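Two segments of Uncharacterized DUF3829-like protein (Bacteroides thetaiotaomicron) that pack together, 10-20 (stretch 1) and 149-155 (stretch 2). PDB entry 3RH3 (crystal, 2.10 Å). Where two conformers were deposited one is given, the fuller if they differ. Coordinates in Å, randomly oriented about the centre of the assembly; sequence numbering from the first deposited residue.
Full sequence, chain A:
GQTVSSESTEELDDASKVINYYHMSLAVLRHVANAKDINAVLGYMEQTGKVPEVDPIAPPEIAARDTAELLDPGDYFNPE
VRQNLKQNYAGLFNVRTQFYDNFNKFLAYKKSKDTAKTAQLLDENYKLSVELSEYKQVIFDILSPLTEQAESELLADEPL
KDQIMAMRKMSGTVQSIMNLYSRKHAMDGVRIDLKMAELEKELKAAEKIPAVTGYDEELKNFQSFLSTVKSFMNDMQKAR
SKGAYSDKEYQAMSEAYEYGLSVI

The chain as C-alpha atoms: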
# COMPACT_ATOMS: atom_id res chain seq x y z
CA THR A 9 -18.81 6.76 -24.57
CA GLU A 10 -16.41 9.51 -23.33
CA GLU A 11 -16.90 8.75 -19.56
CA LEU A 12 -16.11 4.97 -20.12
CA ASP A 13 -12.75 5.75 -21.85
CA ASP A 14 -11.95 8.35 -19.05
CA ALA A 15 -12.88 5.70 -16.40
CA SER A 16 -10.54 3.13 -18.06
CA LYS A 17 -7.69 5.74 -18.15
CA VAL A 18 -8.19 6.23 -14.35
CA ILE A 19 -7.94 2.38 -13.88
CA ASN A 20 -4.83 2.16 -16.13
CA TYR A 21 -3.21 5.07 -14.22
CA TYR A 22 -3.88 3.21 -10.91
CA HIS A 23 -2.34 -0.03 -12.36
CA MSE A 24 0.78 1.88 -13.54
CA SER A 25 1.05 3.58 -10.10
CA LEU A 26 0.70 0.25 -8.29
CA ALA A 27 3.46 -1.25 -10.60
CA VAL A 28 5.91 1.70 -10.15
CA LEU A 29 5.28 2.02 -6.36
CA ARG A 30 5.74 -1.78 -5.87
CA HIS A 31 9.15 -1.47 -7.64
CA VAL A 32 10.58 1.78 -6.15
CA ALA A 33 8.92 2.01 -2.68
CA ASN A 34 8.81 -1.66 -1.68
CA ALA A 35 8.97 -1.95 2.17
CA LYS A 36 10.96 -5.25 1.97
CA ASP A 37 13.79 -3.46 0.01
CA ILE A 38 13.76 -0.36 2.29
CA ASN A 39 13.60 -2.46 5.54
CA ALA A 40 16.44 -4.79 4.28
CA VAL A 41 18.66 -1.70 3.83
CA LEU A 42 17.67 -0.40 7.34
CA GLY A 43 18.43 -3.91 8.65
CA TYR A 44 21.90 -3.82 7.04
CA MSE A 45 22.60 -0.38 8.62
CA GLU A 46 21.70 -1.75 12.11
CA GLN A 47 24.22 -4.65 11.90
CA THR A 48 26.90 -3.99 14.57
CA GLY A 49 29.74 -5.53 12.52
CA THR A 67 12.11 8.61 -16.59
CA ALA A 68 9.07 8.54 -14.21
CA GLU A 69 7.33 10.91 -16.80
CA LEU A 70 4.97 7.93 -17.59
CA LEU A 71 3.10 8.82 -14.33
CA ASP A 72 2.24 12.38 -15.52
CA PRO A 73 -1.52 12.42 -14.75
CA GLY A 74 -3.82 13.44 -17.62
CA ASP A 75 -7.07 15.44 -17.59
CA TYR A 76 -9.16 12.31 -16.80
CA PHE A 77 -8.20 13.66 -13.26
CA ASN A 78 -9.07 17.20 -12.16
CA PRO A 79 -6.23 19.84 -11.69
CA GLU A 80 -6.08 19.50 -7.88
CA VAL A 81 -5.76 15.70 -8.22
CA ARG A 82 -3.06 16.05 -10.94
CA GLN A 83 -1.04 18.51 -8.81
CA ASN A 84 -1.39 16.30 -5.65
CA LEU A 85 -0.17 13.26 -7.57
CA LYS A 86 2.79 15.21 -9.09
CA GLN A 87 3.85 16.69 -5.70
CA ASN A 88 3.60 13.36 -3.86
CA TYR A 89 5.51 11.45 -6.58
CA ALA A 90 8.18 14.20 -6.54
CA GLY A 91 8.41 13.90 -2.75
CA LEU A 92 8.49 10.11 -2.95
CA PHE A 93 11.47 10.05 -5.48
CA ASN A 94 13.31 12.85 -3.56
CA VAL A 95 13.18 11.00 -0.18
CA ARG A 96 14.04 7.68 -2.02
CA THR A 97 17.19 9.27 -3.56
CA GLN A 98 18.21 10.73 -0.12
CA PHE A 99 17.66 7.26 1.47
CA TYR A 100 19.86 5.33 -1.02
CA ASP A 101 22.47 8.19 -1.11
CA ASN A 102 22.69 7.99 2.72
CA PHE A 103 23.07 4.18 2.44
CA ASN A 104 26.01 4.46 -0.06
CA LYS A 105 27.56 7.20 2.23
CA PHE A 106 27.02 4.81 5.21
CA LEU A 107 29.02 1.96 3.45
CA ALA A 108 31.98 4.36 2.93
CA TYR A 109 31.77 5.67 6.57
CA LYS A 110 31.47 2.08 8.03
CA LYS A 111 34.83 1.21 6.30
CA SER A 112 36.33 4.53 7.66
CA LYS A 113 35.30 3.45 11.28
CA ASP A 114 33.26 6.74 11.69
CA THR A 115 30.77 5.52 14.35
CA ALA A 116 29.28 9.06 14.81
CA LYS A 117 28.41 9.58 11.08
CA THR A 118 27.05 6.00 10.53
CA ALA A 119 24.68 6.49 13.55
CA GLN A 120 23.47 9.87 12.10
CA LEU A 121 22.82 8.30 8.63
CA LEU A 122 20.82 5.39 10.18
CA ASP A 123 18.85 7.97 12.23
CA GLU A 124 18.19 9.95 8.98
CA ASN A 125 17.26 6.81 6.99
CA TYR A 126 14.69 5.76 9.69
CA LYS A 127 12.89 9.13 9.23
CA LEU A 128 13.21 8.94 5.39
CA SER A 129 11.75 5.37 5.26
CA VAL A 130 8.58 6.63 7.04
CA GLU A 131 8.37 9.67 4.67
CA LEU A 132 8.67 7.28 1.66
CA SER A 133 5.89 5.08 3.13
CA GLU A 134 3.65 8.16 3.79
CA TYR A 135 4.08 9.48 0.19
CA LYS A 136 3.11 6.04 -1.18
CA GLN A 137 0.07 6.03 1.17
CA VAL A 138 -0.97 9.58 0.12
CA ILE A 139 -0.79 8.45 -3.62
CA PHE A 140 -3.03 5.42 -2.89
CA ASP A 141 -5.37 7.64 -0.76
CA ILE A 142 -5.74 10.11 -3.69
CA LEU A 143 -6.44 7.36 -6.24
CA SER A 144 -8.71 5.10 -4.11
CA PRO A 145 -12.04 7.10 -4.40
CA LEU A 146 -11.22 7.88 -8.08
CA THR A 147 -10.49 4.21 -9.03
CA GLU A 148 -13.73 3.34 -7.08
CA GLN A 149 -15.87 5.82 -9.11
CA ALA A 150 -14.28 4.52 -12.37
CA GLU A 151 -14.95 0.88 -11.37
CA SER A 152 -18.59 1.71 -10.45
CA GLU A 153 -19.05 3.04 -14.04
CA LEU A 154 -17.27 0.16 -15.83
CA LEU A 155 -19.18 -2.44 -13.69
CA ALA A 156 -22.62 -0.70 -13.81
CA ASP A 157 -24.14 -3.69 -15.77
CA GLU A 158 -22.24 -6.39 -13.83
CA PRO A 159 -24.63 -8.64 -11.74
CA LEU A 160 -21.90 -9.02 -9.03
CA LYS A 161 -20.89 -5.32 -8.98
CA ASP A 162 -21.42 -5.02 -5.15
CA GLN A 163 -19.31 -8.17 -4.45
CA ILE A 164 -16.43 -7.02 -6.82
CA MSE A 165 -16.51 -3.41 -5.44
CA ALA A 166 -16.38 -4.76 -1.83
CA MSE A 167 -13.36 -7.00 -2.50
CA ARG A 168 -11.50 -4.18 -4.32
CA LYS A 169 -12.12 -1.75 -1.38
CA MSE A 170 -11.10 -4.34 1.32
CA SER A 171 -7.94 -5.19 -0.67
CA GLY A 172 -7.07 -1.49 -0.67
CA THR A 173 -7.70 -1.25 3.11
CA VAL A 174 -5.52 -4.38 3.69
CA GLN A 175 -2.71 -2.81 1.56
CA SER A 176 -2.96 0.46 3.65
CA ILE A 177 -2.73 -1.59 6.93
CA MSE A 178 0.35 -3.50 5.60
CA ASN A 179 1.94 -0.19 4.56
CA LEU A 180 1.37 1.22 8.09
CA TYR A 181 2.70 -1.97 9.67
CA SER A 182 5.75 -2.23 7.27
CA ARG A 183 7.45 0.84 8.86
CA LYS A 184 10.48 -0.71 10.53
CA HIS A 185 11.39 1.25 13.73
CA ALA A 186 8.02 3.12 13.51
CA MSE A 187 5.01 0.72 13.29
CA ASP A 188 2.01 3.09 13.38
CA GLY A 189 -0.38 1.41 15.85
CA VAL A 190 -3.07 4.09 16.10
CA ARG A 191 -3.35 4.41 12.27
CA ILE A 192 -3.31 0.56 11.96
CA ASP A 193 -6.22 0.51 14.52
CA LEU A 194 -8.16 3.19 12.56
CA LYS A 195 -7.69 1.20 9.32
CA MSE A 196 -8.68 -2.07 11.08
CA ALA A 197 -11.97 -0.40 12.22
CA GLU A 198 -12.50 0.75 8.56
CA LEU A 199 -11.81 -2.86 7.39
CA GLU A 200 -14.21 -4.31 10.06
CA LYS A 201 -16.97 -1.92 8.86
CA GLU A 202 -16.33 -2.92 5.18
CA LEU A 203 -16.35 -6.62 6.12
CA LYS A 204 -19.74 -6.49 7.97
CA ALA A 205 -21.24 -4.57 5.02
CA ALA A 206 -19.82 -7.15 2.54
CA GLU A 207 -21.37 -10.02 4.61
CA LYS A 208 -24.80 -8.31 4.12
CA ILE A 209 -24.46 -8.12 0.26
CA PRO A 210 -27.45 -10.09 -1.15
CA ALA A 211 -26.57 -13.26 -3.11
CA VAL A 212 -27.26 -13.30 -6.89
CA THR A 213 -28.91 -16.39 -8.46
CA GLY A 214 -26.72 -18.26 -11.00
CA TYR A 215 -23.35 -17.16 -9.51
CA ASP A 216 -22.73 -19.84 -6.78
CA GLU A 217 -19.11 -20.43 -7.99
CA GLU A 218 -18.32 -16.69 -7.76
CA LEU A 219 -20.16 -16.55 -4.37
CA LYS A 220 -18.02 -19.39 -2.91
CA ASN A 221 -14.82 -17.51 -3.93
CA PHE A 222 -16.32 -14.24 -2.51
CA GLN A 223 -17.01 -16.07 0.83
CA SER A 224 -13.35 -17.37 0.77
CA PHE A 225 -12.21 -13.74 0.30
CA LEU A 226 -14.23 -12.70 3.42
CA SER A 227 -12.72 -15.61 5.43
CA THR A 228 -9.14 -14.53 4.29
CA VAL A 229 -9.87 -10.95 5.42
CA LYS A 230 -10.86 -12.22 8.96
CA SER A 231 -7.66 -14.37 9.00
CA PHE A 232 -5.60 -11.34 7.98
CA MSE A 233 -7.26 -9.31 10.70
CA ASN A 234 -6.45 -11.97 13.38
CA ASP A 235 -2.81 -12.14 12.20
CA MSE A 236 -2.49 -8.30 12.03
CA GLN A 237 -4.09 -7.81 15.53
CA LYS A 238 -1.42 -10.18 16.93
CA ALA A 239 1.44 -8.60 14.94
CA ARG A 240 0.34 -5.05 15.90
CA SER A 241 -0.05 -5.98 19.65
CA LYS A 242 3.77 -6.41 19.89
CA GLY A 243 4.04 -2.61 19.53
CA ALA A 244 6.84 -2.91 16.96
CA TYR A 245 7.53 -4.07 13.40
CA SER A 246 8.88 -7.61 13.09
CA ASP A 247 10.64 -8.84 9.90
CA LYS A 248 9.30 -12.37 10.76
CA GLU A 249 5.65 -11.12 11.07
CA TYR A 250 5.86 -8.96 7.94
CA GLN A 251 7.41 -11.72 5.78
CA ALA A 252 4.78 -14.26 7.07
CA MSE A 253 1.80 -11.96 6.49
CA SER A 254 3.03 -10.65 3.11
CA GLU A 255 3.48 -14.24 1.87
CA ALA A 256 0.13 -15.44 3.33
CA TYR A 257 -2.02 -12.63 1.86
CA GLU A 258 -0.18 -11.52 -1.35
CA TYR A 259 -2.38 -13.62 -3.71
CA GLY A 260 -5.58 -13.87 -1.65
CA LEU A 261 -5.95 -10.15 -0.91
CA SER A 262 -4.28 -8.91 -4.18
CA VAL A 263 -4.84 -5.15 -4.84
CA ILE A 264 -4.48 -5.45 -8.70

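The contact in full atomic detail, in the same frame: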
# COMPACT_ATOMS: atom_id res chain seq x y z
N GLU A 10 -17.55 8.72 -23.81
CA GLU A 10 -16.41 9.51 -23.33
C GLU A 10 -16.06 9.17 -21.88
O GLU A 10 -14.88 9.03 -21.57
CB GLU A 10 -16.69 11.01 -23.46
N GLU A 11 -17.07 9.05 -20.99
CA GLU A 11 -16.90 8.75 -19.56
C GLU A 11 -16.28 7.36 -19.33
O GLU A 11 -15.48 7.23 -18.40
CB GLU A 11 -18.25 8.85 -18.82
N LEU A 12 -16.62 6.35 -20.18
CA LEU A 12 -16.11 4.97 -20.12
C LEU A 12 -14.61 4.93 -20.43
O LEU A 12 -13.87 4.31 -19.68
CB LEU A 12 -16.88 4.04 -21.06
N ASP A 13 -14.17 5.64 -21.49
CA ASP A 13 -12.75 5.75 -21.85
C ASP A 13 -11.98 6.46 -20.71
O ASP A 13 -10.93 5.96 -20.30
CB ASP A 13 -12.55 6.48 -23.19
N ASP A 14 -12.52 7.59 -20.18
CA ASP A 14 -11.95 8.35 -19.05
C ASP A 14 -11.83 7.46 -17.81
O ASP A 14 -10.79 7.47 -17.16
CB ASP A 14 -12.80 9.59 -18.73
N ALA A 15 -12.87 6.65 -17.53
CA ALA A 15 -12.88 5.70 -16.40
C ALA A 15 -11.79 4.62 -16.58
O ALA A 15 -11.12 4.28 -15.61
CB ALA A 15 -14.25 5.05 -16.24
N SER A 16 -11.56 4.15 -17.83
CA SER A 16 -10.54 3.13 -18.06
C SER A 16 -9.12 3.72 -18.00
O SER A 16 -8.19 3.01 -17.67
CB SER A 16 -10.79 2.39 -19.37
OG SER A 16 -10.77 3.27 -20.48
N LYS A 17 -8.98 5.04 -18.24
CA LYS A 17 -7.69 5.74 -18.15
C LYS A 17 -7.34 5.95 -16.68
O LYS A 17 -6.18 5.87 -16.32
CB LYS A 17 -7.72 7.05 -18.95
CG LYS A 17 -7.39 6.83 -20.42
CD LYS A 17 -7.89 7.96 -21.28
CE LYS A 17 -7.91 7.62 -22.75
N VAL A 18 -8.35 6.12 -15.81
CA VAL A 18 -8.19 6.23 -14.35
C VAL A 18 -7.68 4.85 -13.81
O VAL A 18 -6.75 4.81 -13.01
CB VAL A 18 -9.51 6.67 -13.65
CG1 VAL A 18 -9.45 6.43 -12.14
CG2 VAL A 18 -9.82 8.14 -13.95
N ILE A 19 -8.30 3.75 -14.27
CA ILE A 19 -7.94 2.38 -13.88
C ILE A 19 -6.51 2.08 -14.32
O ILE A 19 -5.72 1.61 -13.49
CB ILE A 19 -8.98 1.35 -14.43
CG1 ILE A 19 -10.42 1.60 -13.87
CG2 ILE A 19 -8.55 -0.12 -14.17
CD1 ILE A 19 -10.53 1.71 -12.36
N ASN A 20 -6.17 2.37 -15.60
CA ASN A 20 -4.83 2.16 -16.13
C ASN A 20 -3.79 2.99 -15.35
O ASN A 20 -2.69 2.51 -15.09
CB ASN A 20 -4.75 2.46 -17.63
CG ASN A 20 -3.32 2.54 -18.11
OD1 ASN A 20 -2.51 1.63 -17.87
ND2 ASN A 20 -2.94 3.66 -18.70
N GLN A 149 -14.89 5.17 -8.24
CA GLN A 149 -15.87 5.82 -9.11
C GLN A 149 -15.75 5.26 -10.54
O GLN A 149 -16.78 4.98 -11.17
CB GLN A 149 -15.66 7.34 -9.09
CG GLN A 149 -16.71 8.15 -9.87
CD GLN A 149 -18.12 7.97 -9.36
OE1 GLN A 149 -18.40 8.11 -8.16
NE2 GLN A 149 -19.05 7.66 -10.26
N ALA A 150 -14.51 5.07 -11.03
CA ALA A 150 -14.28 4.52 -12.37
C ALA A 150 -14.77 3.08 -12.45
O ALA A 150 -15.43 2.71 -13.43
CB ALA A 150 -12.81 4.60 -12.73
N GLU A 151 -14.50 2.26 -11.40
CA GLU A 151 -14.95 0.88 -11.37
C GLU A 151 -16.48 0.81 -11.32
O GLU A 151 -17.05 0.02 -12.04
CB GLU A 151 -14.33 0.08 -10.21
CG GLU A 151 -12.97 -0.53 -10.55
CD GLU A 151 -12.90 -1.67 -11.56
OE1 GLU A 151 -13.44 -1.53 -12.68
OE2 GLU A 151 -12.22 -2.68 -11.26
N SER A 152 -17.13 1.68 -10.54
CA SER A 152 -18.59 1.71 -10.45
C SER A 152 -19.25 1.95 -11.82
O SER A 152 -20.34 1.42 -12.07
CB SER A 152 -19.04 2.77 -9.45
OG SER A 152 -20.45 2.91 -9.47
N GLU A 153 -18.58 2.71 -12.69
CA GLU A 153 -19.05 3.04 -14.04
C GLU A 153 -18.81 1.89 -15.01
O GLU A 153 -19.69 1.59 -15.82
CB GLU A 153 -18.36 4.32 -14.55
CG GLU A 153 -18.91 5.58 -13.92
CD GLU A 153 -18.02 6.81 -14.01
OE1 GLU A 153 -17.42 7.04 -15.09
OE2 GLU A 153 -17.95 7.56 -13.01
N LEU A 154 -17.62 1.27 -14.95
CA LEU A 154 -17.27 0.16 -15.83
C LEU A 154 -17.99 -1.13 -15.45
O LEU A 154 -18.13 -2.00 -16.30
CB LEU A 154 -15.74 -0.06 -15.84
CG LEU A 154 -14.93 1.06 -16.54
CD1 LEU A 154 -13.55 1.18 -15.96
CD2 LEU A 154 -14.88 0.87 -18.05
N LEU A 155 -18.48 -1.24 -14.20
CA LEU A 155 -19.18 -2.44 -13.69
C LEU A 155 -20.67 -2.22 -13.50
O LEU A 155 -21.34 -3.11 -12.96
CB LEU A 155 -18.57 -2.90 -12.36
CG LEU A 155 -17.08 -3.21 -12.36
CD1 LEU A 155 -16.57 -3.30 -10.94
CD2 LEU A 155 -16.77 -4.51 -13.13

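Residues 10-20 and 149-154 are both helical, and they meet with their N-to-C directions 133° apart, so the two segments run in broadly opposing senses but cross obliquely. The axes approach to 8.7 Å. Near the crossing Ala-15 and Ala-150 point their CB atoms at each other, with their CA atoms 4.4 Å apart. Toward Leu-12 and Leu-154 the CA separation is 6.5 Å.

Leu-154 covers the most surface. Its side chain, with chi1 m and chi2 t, enters as a knob the hole formed by Leu-12, Ala-15, Ser-16 and Ile-19, four positions on successive turns of the first helix. Its CD1 lies 3.9 Å from Ala-15 CB and 3.8 Å from Ile-19 CG1, while its CD2 rests 3.9 Å from Leu-12 O, against the backbone of the same helix. The Leu-12 side chain is modelled only to CB, so its own share in this pocket cannot be judged.

Ala-150 fills the centre of the contact. Its CB sits 3.8 Å from Ala-15 CB, 3.7 Å from Ile-19 CD1 and 3.9 Å from Val-18 CG1, and it comes within 3.4 Å of Ala-15 O, so that the methyl packs directly on the opposing backbone. Ile-19, in the m, m rotamer, bridges this site and the leucine, and its CD1 also meets the aliphatic part of Glu-151, 3.8 Å from CG.

No hydrogen bond joins the stretches among the modelled atoms; the 334 Å² of buried surface is held mainly by van der Waals packing. Two side-chain hydrogen bonds form within the stretches instead: Ser-16 OG donates to Asp-13 O at 2.7 Å, and Gln-149 NE2 to Glu-153 OE2 at 3.0 Å, while Glu-153 OE1 lies 3.9 Å from Ala-15 CB.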